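Local coordinates for invasion protein InvA (PDB 2X49) that forms part of the type III secretion export apparatus in the Salmonella inner membrane and takes part in invasion of the intestinal epithelium, at residues A[137-142]-A[309-314]; A[185-190]-A[297-302]; A[129-134]-A[286-291]. All coordinates share one frame; numbering follows the deposited sequence.

Contact 1 (A[137-142]-A[309-314])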
loop_
_atom_site.group_PDB
_atom_site.type_symbol
_atom_site.label_atom_id
_atom_site.label_comp_id
_atom_site.label_asym_id
_atom_site.label_seq_id
_atom_site.Cartn_x
_atom_site.Cartn_y
_atom_site.Cartn_z
ATOM N N LEU A 137 -3.531 6.841 -0.945
ATOM C CA LEU A 137 -2.714 8.025 -0.541
ATOM C C LEU A 137 -1.237 7.678 -0.425
ATOM O O LEU A 137 -0.398 8.469 -0.830
ATOM C CB LEU A 137 -3.243 8.684 0.714
ATOM C CG LEU A 137 -4.544 9.426 0.494
ATOM C CD1 LEU A 137 -5.272 9.759 1.805
ATOM C CD2 LEU A 137 -4.355 10.734 -0.288
ATOM N N ALA A 138 -0.941 6.494 0.094
ATOM C CA ALA A 138 0.476 6.010 0.163
ATOM C C ALA A 138 1.075 6.013 -1.234
ATOM O O ALA A 138 2.194 6.483 -1.455
ATOM C CB ALA A 138 0.561 4.587 0.784
ATOM N N ARG A 139 0.364 5.470 -2.200
ATOM C CA ARG A 139 0.863 5.346 -3.579
ATOM C C ARG A 139 1.205 6.713 -4.185
ATOM O O ARG A 139 2.097 6.868 -5.035
ATOM C CB ARG A 139 -0.166 4.610 -4.453
ATOM C CG ARG A 139 0.128 4.445 -5.894
ATOM C CD ARG A 139 -0.839 3.395 -6.444
ATOM N NE ARG A 139 -2.175 3.880 -6.799
ATOM C CZ ARG A 139 -3.317 3.393 -6.319
ATOM N NH1 ARG A 139 -3.318 2.413 -5.433
ATOM N NH2 ARG A 139 -4.476 3.895 -6.728
ATOM N N ASN A 140 0.454 7.696 -3.724
ATOM C CA ASN A 140 0.448 9.057 -4.293
ATOM C C ASN A 140 1.243 10.005 -3.387
ATOM O O ASN A 140 1.109 11.221 -3.413
ATOM C CB ASN A 140 -0.983 9.560 -4.535
ATOM C CG ASN A 140 -1.580 9.015 -5.783
ATOM O OD1 ASN A 140 -1.290 9.480 -6.895
ATOM N ND2 ASN A 140 -2.501 8.075 -5.632
ATOM N N VAL A 141 2.134 9.393 -2.634
ATOM C CA VAL A 141 2.932 10.103 -1.621
ATOM C C VAL A 141 3.668 11.353 -2.161
ATOM O O VAL A 141 3.782 12.369 -1.462
ATOM C CB VAL A 141 3.945 9.163 -0.917
ATOM C CG1 VAL A 141 4.914 8.552 -1.886
ATOM C CG2 VAL A 141 4.687 9.944 0.173
ATOM N N ASN A 142 4.100 11.283 -3.404
ATOM C CA ASN A 142 4.894 12.383 -3.973
ATOM C C ASN A 142 4.089 13.689 -4.117
ATOM O O ASN A 142 4.632 14.767 -4.348
ATOM C CB ASN A 142 5.571 11.990 -5.307
ATOM C CG ASN A 142 6.718 10.968 -5.136
ATOM O OD1 ASN A 142 6.518 9.957 -4.297
ATOM N ND2 ASN A 142 7.745 11.060 -5.827
ATOM N N ARG A 309 -1.158 -2.013 -14.178
ATOM C CA ARG A 309 -2.451 -2.690 -14.206
ATOM C C ARG A 309 -3.033 -2.994 -12.867
ATOM O O ARG A 309 -4.255 -2.904 -12.683
ATOM C CB ARG A 309 -2.439 -3.994 -15.007
ATOM C CG ARG A 309 -3.848 -4.504 -15.253
ATOM C CD ARG A 309 -4.015 -5.516 -16.421
ATOM N NE ARG A 309 -5.418 -5.911 -16.575
ATOM C CZ ARG A 309 -5.919 -6.583 -17.601
ATOM N NH1 ARG A 309 -5.142 -6.971 -18.591
ATOM N NH2 ARG A 309 -7.209 -6.873 -17.648
ATOM N N PHE A 310 -2.129 -3.284 -11.949
ATOM C CA PHE A 310 -2.434 -3.753 -10.574
ATOM C C PHE A 310 -1.768 -2.912 -9.501
ATOM O O PHE A 310 -0.909 -3.409 -8.794
ATOM C CB PHE A 310 -2.045 -5.207 -10.405
ATOM C CG PHE A 310 -2.718 -6.093 -11.386
ATOM C CD1 PHE A 310 -4.097 -6.236 -11.367
ATOM C CD2 PHE A 310 -2.015 -6.726 -12.386
ATOM C CE1 PHE A 310 -4.766 -6.993 -12.326
ATOM C CE2 PHE A 310 -2.684 -7.511 -13.344
ATOM C CZ PHE A 310 -4.066 -7.645 -13.314
ATOM N N PRO A 311 -2.182 -1.642 -9.381
ATOM C CA PRO A 311 -1.457 -0.691 -8.562
ATOM C C PRO A 311 -1.505 -0.967 -7.057
ATOM O O PRO A 311 -0.647 -0.488 -6.321
ATOM C CB PRO A 311 -2.128 0.650 -8.898
ATOM C CG PRO A 311 -3.482 0.293 -9.430
ATOM C CD PRO A 311 -3.253 -1.023 -10.156
ATOM N N ASP A 312 -2.467 -1.765 -6.658
ATOM C CA ASP A 312 -2.732 -1.992 -5.242
ATOM C C ASP A 312 -2.210 -3.309 -4.760
ATOM O O ASP A 312 -2.402 -3.662 -3.599
ATOM C CB ASP A 312 -4.248 -1.901 -4.987
ATOM C CG ASP A 312 -4.796 -0.512 -5.297
ATOM O OD1 ASP A 312 -4.053 0.492 -5.164
ATOM O OD2 ASP A 312 -5.962 -0.422 -5.690
ATOM N N LEU A 313 -1.490 -3.990 -5.636
ATOM C CA LEU A 313 -0.900 -5.315 -5.260
ATOM C C LEU A 313 0.573 -5.182 -4.907
ATOM O O LEU A 313 1.422 -5.090 -5.787
ATOM C CB LEU A 313 -1.096 -6.347 -6.392
ATOM C CG LEU A 313 -0.639 -7.776 -6.150
ATOM C CD1 LEU A 313 -1.209 -8.346 -4.844
ATOM C CD2 LEU A 313 -1.088 -8.621 -7.346
ATOM N N GLU A 314 0.866 -5.175 -3.623
ATOM C CA GLU A 314 2.291 -5.046 -3.206
ATOM C C GLU A 314 2.996 -6.409 -3.341
ATOM O O GLU A 314 2.401 -7.496 -3.419
ATOM C CB GLU A 314 2.463 -4.444 -1.850
ATOM C CG GLU A 314 1.759 -3.102 -1.642
ATOM C CD GLU A 314 2.015 -2.004 -2.673
ATOM O OE1 GLU A 314 3.078 -2.013 -3.348
ATOM O OE2 GLU A 314 1.146 -1.094 -2.800
HETATM O O HOH W 1 -1.370 1.003 -3.572
HETATM O O HOH W 2 -6.509 2.101 -4.810
#
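P311 lies against one face of the R139 guanidinium, its CB 3.7 Å above the plane and offset toward the rim, on the NE side of the group. At the edge, near that plane, are water 1, water 2 and, as modelled, D312 OD1. R139 NH1 and D312 OD1 form a salt bridge, but they are placed too close for its exact geometry to be trusted. The carboxylate is turned 41° from the guanidinium, and the two side chains cross at about a right angle. Two waters also link the groups, though they share the doubtful NH1. Water 2 accepts from R139 NH1 at 3.3 Å and donates to D312 OD2 at 2.7 Å. Water 1 takes another bond from R139 NH1, at 3.0 Å, and sits 3.2 Å from P311 O, a probable acceptor. R139 runs extended as far as CD, and the bend at chi3 (82°) turns a face of the guanidinium to the proline. P311 and D312 are the two corner residues of a type I turn, F310 to L313. In this C-terminal domain of InvA, R139 belongs to the last turn of helix 125-139, whereas the turn lies in the loop between helix 299-306 and strand 314-317, an outer strand of the parallel sheet. F310 packs on helix 266-280, and L137 on I63 of strand 58-63.

Contact 2 (A[185-190]-A[297-302]); sequences LSERVS and DVRRFI
E187 and R299 join a helix end to a helix start by a salt bridge: E187 sits in the turn that closes helix 174-185, and R299 opens helix 299-306. The side chains approach from opposite directions, and the carboxylate faces the NH1-NH2 edge of the guanidinium with the two planes 29° apart. The stronger arm runs from R299 NH1 to the syn side of E187 OE2, somewhat out of the carboxylate plane, 2.8 Å long and nearly straight at 167°. Its partner, R299 NH2 to E187 OE1, is weak at 3.4 Å, and water 3 bridges the same two atoms, donating to E187 OE1 and accepting from R299 NH2. Helix 174-185 ends in a Schellman motif: R188, at positive phi, is the C-prime residue, with V189 N bonded to the carbonyl just before L185 and R188 N to L185 O at 2.9 Å. E187 precedes R188, and its chain extends beyond CG across to the arginine. R299 instead is bent at chi2 and chi3 (67°), which swings its guanidinium round to the glutamate. R299 NE also pairs with E216 of helix 211-221, and R299 NH1 with V315 O. R219 adds a long, weak ion pair to E187 OE2.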
loop_
_atom_site.group_PDB
_atom_site.type_symbol
_atom_site.label_atom_id
_atom_site.label_comp_id
_atom_site.label_asym_id
_atom_site.label_seq_id
_atom_site.Cartn_x
_atom_site.Cartn_y
_atom_site.Cartn_z
ATOM N N LEU A 185 7.404 4.674 1.140
ATOM C CA LEU A 185 5.992 5.005 1.385
ATOM C C LEU A 185 5.149 4.632 0.214
ATOM O O LEU A 185 4.022 4.199 0.383
ATOM C CB LEU A 185 5.834 6.495 1.712
ATOM C CG LEU A 185 6.389 6.968 3.046
ATOM C CD1 LEU A 185 6.691 8.484 3.096
ATOM C CD2 LEU A 185 5.412 6.607 4.149
ATOM N N SER A 186 5.705 4.763 -1.005
ATOM C CA SER A 186 4.903 4.567 -2.231
ATOM C C SER A 186 4.551 3.101 -2.375
ATOM O O SER A 186 3.668 2.754 -3.175
ATOM C CB SER A 186 5.604 5.073 -3.528
ATOM O OG SER A 186 6.721 4.265 -3.820
ATOM N N GLU A 187 5.268 2.281 -1.629
ATOM C CA GLU A 187 5.055 0.807 -1.608
ATOM C C GLU A 187 4.436 0.342 -0.268
ATOM O O GLU A 187 4.466 -0.843 0.128
ATOM C CB GLU A 187 6.348 0.037 -1.938
ATOM C CG GLU A 187 6.753 0.167 -3.432
ATOM C CD GLU A 187 7.777 -0.904 -3.860
ATOM O OE1 GLU A 187 8.970 -0.557 -4.111
ATOM O OE2 GLU A 187 7.445 -2.110 -3.906
ATOM N N ARG A 188 3.877 1.307 0.422
ATOM C CA ARG A 188 3.083 1.088 1.650
ATOM C C ARG A 188 3.913 0.667 2.867
ATOM O O ARG A 188 3.478 -0.027 3.795
ATOM C CB ARG A 188 1.933 0.098 1.338
ATOM C CG ARG A 188 0.680 0.850 1.114
ATOM C CD ARG A 188 -0.247 0.269 0.040
ATOM N NE ARG A 188 -0.787 -0.925 0.554
ATOM C CZ ARG A 188 -1.357 -1.888 -0.147
ATOM N NH1 ARG A 188 -1.397 -1.864 -1.464
ATOM N NH2 ARG A 188 -1.842 -2.918 0.516
ATOM N N VAL A 189 5.176 1.049 2.822
ATOM C CA VAL A 189 6.110 0.834 3.962
ATOM C C VAL A 189 6.174 2.087 4.825
ATOM O O VAL A 189 6.381 3.214 4.304
ATOM C CB VAL A 189 7.515 0.477 3.465
ATOM C CG1 VAL A 189 8.437 0.318 4.660
ATOM C CG2 VAL A 189 7.417 -0.775 2.604
ATOM N N SER A 190 5.912 1.939 6.120
ATOM C CA SER A 190 5.921 3.067 7.036
ATOM C C SER A 190 7.313 3.617 7.264
ATOM O O SER A 190 8.291 2.852 7.284
ATOM C CB SER A 190 5.345 2.667 8.432
ATOM O OG SER A 190 5.404 3.686 9.380
ATOM N N ASP A 297 15.749 -11.311 -5.554
ATOM C CA ASP A 297 16.406 -10.855 -6.804
ATOM C C ASP A 297 15.469 -10.271 -7.852
ATOM O O ASP A 297 15.895 -9.495 -8.714
ATOM C CB ASP A 297 17.407 -11.871 -7.385
ATOM C CG ASP A 297 16.789 -13.152 -7.896
ATOM O OD1 ASP A 297 15.617 -13.435 -7.634
ATOM O OD2 ASP A 297 17.540 -13.932 -8.540
ATOM N N VAL A 298 14.195 -10.624 -7.770
ATOM C CA VAL A 298 13.224 -10.210 -8.801
ATOM C C VAL A 298 12.113 -9.265 -8.266
ATOM O O VAL A 298 11.336 -8.656 -9.041
ATOM C CB VAL A 298 12.591 -11.415 -9.533
ATOM C CG1 VAL A 298 13.652 -12.161 -10.388
ATOM C CG2 VAL A 298 11.863 -12.326 -8.549
ATOM N N ARG A 299 12.032 -9.154 -6.944
ATOM C CA ARG A 299 10.921 -8.413 -6.269
ATOM C C ARG A 299 10.623 -7.034 -6.894
ATOM O O ARG A 299 9.498 -6.770 -7.342
ATOM C CB ARG A 299 11.190 -8.220 -4.755
ATOM C CG ARG A 299 9.967 -7.737 -3.936
ATOM C CD ARG A 299 10.342 -6.862 -2.795
ATOM N NE ARG A 299 10.899 -5.566 -3.163
ATOM C CZ ARG A 299 10.220 -4.484 -3.521
ATOM N NH1 ARG A 299 8.887 -4.506 -3.550
ATOM N NH2 ARG A 299 10.872 -3.372 -3.861
ATOM N N ARG A 300 11.655 -6.197 -6.970
ATOM C CA ARG A 300 11.434 -4.810 -7.384
ATOM C C ARG A 300 11.023 -4.725 -8.845
ATOM O O ARG A 300 10.289 -3.798 -9.267
ATOM C CB ARG A 300 12.653 -3.924 -7.100
ATOM C CG ARG A 300 13.896 -4.234 -7.873
ATOM C CD ARG A 300 15.060 -3.598 -7.125
ATOM N NE ARG A 300 16.334 -3.772 -7.811
ATOM C CZ ARG A 300 17.126 -4.833 -7.660
ATOM N NH1 ARG A 300 16.793 -5.803 -6.828
ATOM N NH2 ARG A 300 18.281 -4.911 -8.335
ATOM N N PHE A 301 11.483 -5.691 -9.638
ATOM C CA PHE A 301 11.191 -5.710 -11.088
ATOM C C PHE A 301 9.771 -6.152 -11.368
ATOM O O PHE A 301 9.115 -5.649 -12.286
ATOM C CB PHE A 301 12.198 -6.575 -11.856
ATOM C CG PHE A 301 13.614 -6.104 -11.638
ATOM C CD1 PHE A 301 14.055 -4.920 -12.221
ATOM C CD2 PHE A 301 14.487 -6.794 -10.781
ATOM C CE1 PHE A 301 15.364 -4.447 -11.995
ATOM C CE2 PHE A 301 15.793 -6.315 -10.552
ATOM C CZ PHE A 301 16.220 -5.150 -11.168
ATOM N N ILE A 302 9.343 -7.141 -10.603
ATOM C CA ILE A 302 7.959 -7.607 -10.683
ATOM C C ILE A 302 7.007 -6.473 -10.294
ATOM O O ILE A 302 6.015 -6.243 -10.978
ATOM C CB ILE A 302 7.711 -8.874 -9.873
ATOM C CG1 ILE A 302 8.480 -10.020 -10.508
ATOM C CG2 ILE A 302 6.200 -9.212 -9.826
ATOM C CD1 ILE A 302 8.615 -11.263 -9.605
HETATM O O HOH W 3 9.873 -1.393 -6.289
#

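Contact 3 (A[129-134]-A[286-291])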
loop_
_atom_site.group_PDB
_atom_site.type_symbol
_atom_site.label_atom_id
_atom_site.label_comp_id
_atom_site.label_asym_id
_atom_site.label_seq_id
_atom_site.Cartn_x
_atom_site.Cartn_y
_atom_site.Cartn_z
ATOM N N LEU A 129 -13.100 2.011 4.583
ATOM C CA LEU A 129 -12.963 3.268 3.832
ATOM C C LEU A 129 -11.593 3.876 4.127
ATOM O O LEU A 129 -10.873 4.283 3.244
ATOM C CB LEU A 129 -14.036 4.273 4.227
ATOM C CG LEU A 129 -13.892 5.680 3.584
ATOM C CD1 LEU A 129 -13.805 5.620 2.081
ATOM C CD2 LEU A 129 -15.039 6.546 4.030
ATOM N N TYR A 130 -11.231 3.820 5.392
ATOM C CA TYR A 130 -9.886 4.289 5.794
ATOM C C TYR A 130 -8.798 3.485 5.079
ATOM O O TYR A 130 -7.827 4.052 4.518
ATOM C CB TYR A 130 -9.653 4.172 7.299
ATOM C CG TYR A 130 -8.176 4.404 7.603
ATOM C CD1 TYR A 130 -7.651 5.656 7.524
ATOM C CD2 TYR A 130 -7.345 3.382 7.973
ATOM C CE1 TYR A 130 -6.309 5.890 7.742
ATOM C CE2 TYR A 130 -5.995 3.600 8.208
ATOM C CZ TYR A 130 -5.489 4.867 8.102
ATOM O OH TYR A 130 -4.124 5.130 8.338
ATOM N N HIS A 131 -8.936 2.171 5.052
ATOM C CA HIS A 131 -7.929 1.328 4.354
ATOM C C HIS A 131 -7.804 1.682 2.883
ATOM O O HIS A 131 -6.699 1.866 2.346
ATOM C CB HIS A 131 -8.221 -0.161 4.523
ATOM C CG HIS A 131 -7.130 -1.070 4.035
ATOM N ND1 HIS A 131 -7.175 -2.152 3.233
ATOM C CD2 HIS A 131 -5.809 -0.913 4.394
ATOM C CE1 HIS A 131 -5.892 -2.637 3.124
ATOM N NE2 HIS A 131 -5.089 -1.882 3.850
ATOM N N CYS A 132 -8.934 1.806 2.217
ATOM C CA CYS A 132 -8.979 2.171 0.788
ATOM C C CYS A 132 -8.219 3.480 0.567
ATOM O O CYS A 132 -7.375 3.612 -0.347
ATOM C CB CYS A 132 -10.407 2.390 0.312
ATOM S SG CYS A 132 -11.244 0.840 0.001
ATOM N N LEU A 133 -8.576 4.445 1.386
ATOM C CA LEU A 133 -7.984 5.825 1.252
ATOM C C LEU A 133 -6.478 5.793 1.518
ATOM O O LEU A 133 -5.654 6.368 0.784
ATOM C CB LEU A 133 -8.654 6.813 2.174
ATOM C CG LEU A 133 -10.058 7.160 1.762
ATOM C CD1 LEU A 133 -10.779 7.927 2.886
ATOM C CD2 LEU A 133 -10.042 8.056 0.516
ATOM N N ALA A 134 -6.126 5.059 2.557
ATOM C CA ALA A 134 -4.709 4.995 2.952
ATOM C C ALA A 134 -3.851 4.385 1.877
ATOM O O ALA A 134 -2.739 4.872 1.585
ATOM C CB ALA A 134 -4.542 4.252 4.244
ATOM N N ALA A 286 -9.622 -9.151 -2.299
ATOM C CA ALA A 286 -9.168 -7.913 -2.996
ATOM C C ALA A 286 -7.662 -7.766 -2.943
ATOM O O ALA A 286 -7.017 -8.142 -1.987
ATOM C CB ALA A 286 -9.801 -6.686 -2.377
ATOM N N HIS A 287 -7.117 -7.173 -3.990
ATOM C CA HIS A 287 -5.657 -7.044 -4.117
ATOM C C HIS A 287 -4.996 -6.278 -3.006
ATOM O O HIS A 287 -3.873 -6.633 -2.638
ATOM C CB HIS A 287 -5.259 -6.448 -5.479
ATOM C CG HIS A 287 -5.752 -7.265 -6.624
ATOM N ND1 HIS A 287 -5.760 -6.809 -7.928
ATOM C CD2 HIS A 287 -6.315 -8.496 -6.644
ATOM C CE1 HIS A 287 -6.294 -7.741 -8.703
ATOM N NE2 HIS A 287 -6.639 -8.773 -7.949
ATOM N N LYS A 288 -5.671 -5.255 -2.468
ATOM C CA LYS A 288 -5.053 -4.447 -1.391
ATOM C C LYS A 288 -4.852 -5.252 -0.136
ATOM O O LYS A 288 -4.103 -4.851 0.739
ATOM C CB LYS A 288 -5.829 -3.184 -1.019
ATOM C CG LYS A 288 -7.196 -3.410 -0.557
ATOM C CD LYS A 288 -7.901 -2.084 -0.151
ATOM C CE LYS A 288 -9.290 -2.342 0.387
ATOM N NZ LYS A 288 -9.159 -2.925 1.751
ATOM N N ASP A 289 -5.519 -6.399 -0.074
ATOM C CA ASP A 289 -5.529 -7.270 1.133
ATOM C C ASP A 289 -4.628 -8.483 0.980
ATOM O O ASP A 289 -4.585 -9.413 1.844
ATOM C CB ASP A 289 -6.969 -7.684 1.486
ATOM C CG ASP A 289 -7.829 -6.480 1.953
ATOM O OD1 ASP A 289 -7.466 -5.802 2.946
ATOM O OD2 ASP A 289 -8.883 -6.212 1.325
ATOM N N LEU A 290 -3.939 -8.494 -0.133
ATOM C CA LEU A 290 -2.955 -9.538 -0.514
ATOM C C LEU A 290 -1.567 -8.995 -0.624
ATOM O O LEU A 290 -1.372 -7.810 -0.744
ATOM C CB LEU A 290 -3.314 -10.132 -1.882
ATOM C CG LEU A 290 -4.584 -10.972 -1.964
ATOM C CD1 LEU A 290 -4.981 -11.393 -3.400
ATOM C CD2 LEU A 290 -4.567 -12.203 -1.036
ATOM N N VAL A 291 -0.607 -9.911 -0.636
ATOM C CA VAL A 291 0.726 -9.578 -1.159
ATOM C C VAL A 291 1.167 -10.648 -2.109
ATOM O O VAL A 291 0.786 -11.823 -2.006
ATOM C CB VAL A 291 1.781 -9.381 -0.045
ATOM C CG1 VAL A 291 1.418 -8.119 0.828
ATOM C CG2 VAL A 291 1.931 -10.647 0.796
#
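H131 and K288 reach toward each other from opposite directions, and the lysine ammonium ends at the rim of the imidazole. K288 NZ donates to H131 ND1 over 2.6 Å and lies 9° out of the ring plane, in line with ND1 acting as acceptor. The K288 methylenes lie displaced to one side of the ring plane, with CD 3.5 Å from H131 ND1. K288 is extended as far as CE; the bend at chi4 (74°) then turns NZ onto the nitrogen. H131 and C132 are neighbours on helix 125-139, and K288 belongs to the short 3-10 turn 287-289 that leads into strand 291-294, an inner strand of the parallel sheet. C132 SG touches K288 CE at 3.8 Å, and a bound mercury ion sits about 2 Å from the C132 side chain. D289 approaches H131 obliquely, its OD1 3.5 Å from H131 CE1, with carboxylate and ring planes 24° apart. Within the turn, D289 OD2 takes a weak bond from K288 NZ at 3.3 Å, but OD2 pairs chiefly with R79, while OD1 pairs with R123. K288 NZ also forms a salt bridge with E128, so that acidic groups of E128 and D289 lie among K288, R79 and R123.

Overall arrangement
Contacts 1 and 3 both start from helix 125-139 and cross to loops that lead into neighbouring strands of the parallel sheet, whereas contact 2 bridges the end of helix 174-185 and the start of helix 299-306. Contact 1 is a surface contact rich in water; contacts 2 and 3 are partly buried and have further protein partners, with one bridging water in contact 2. The chemistry differs accordingly: a proline face and a solvent-linked ion pair, a carboxylate meeting a guanidinium edge, and a lysine-histidine bond amid other charges. R188, in the 185-190 segment, hydrogen-bonds D312 O, forms a salt bridge with E314 of the 309-314 segment, and bonds K288 O weakly.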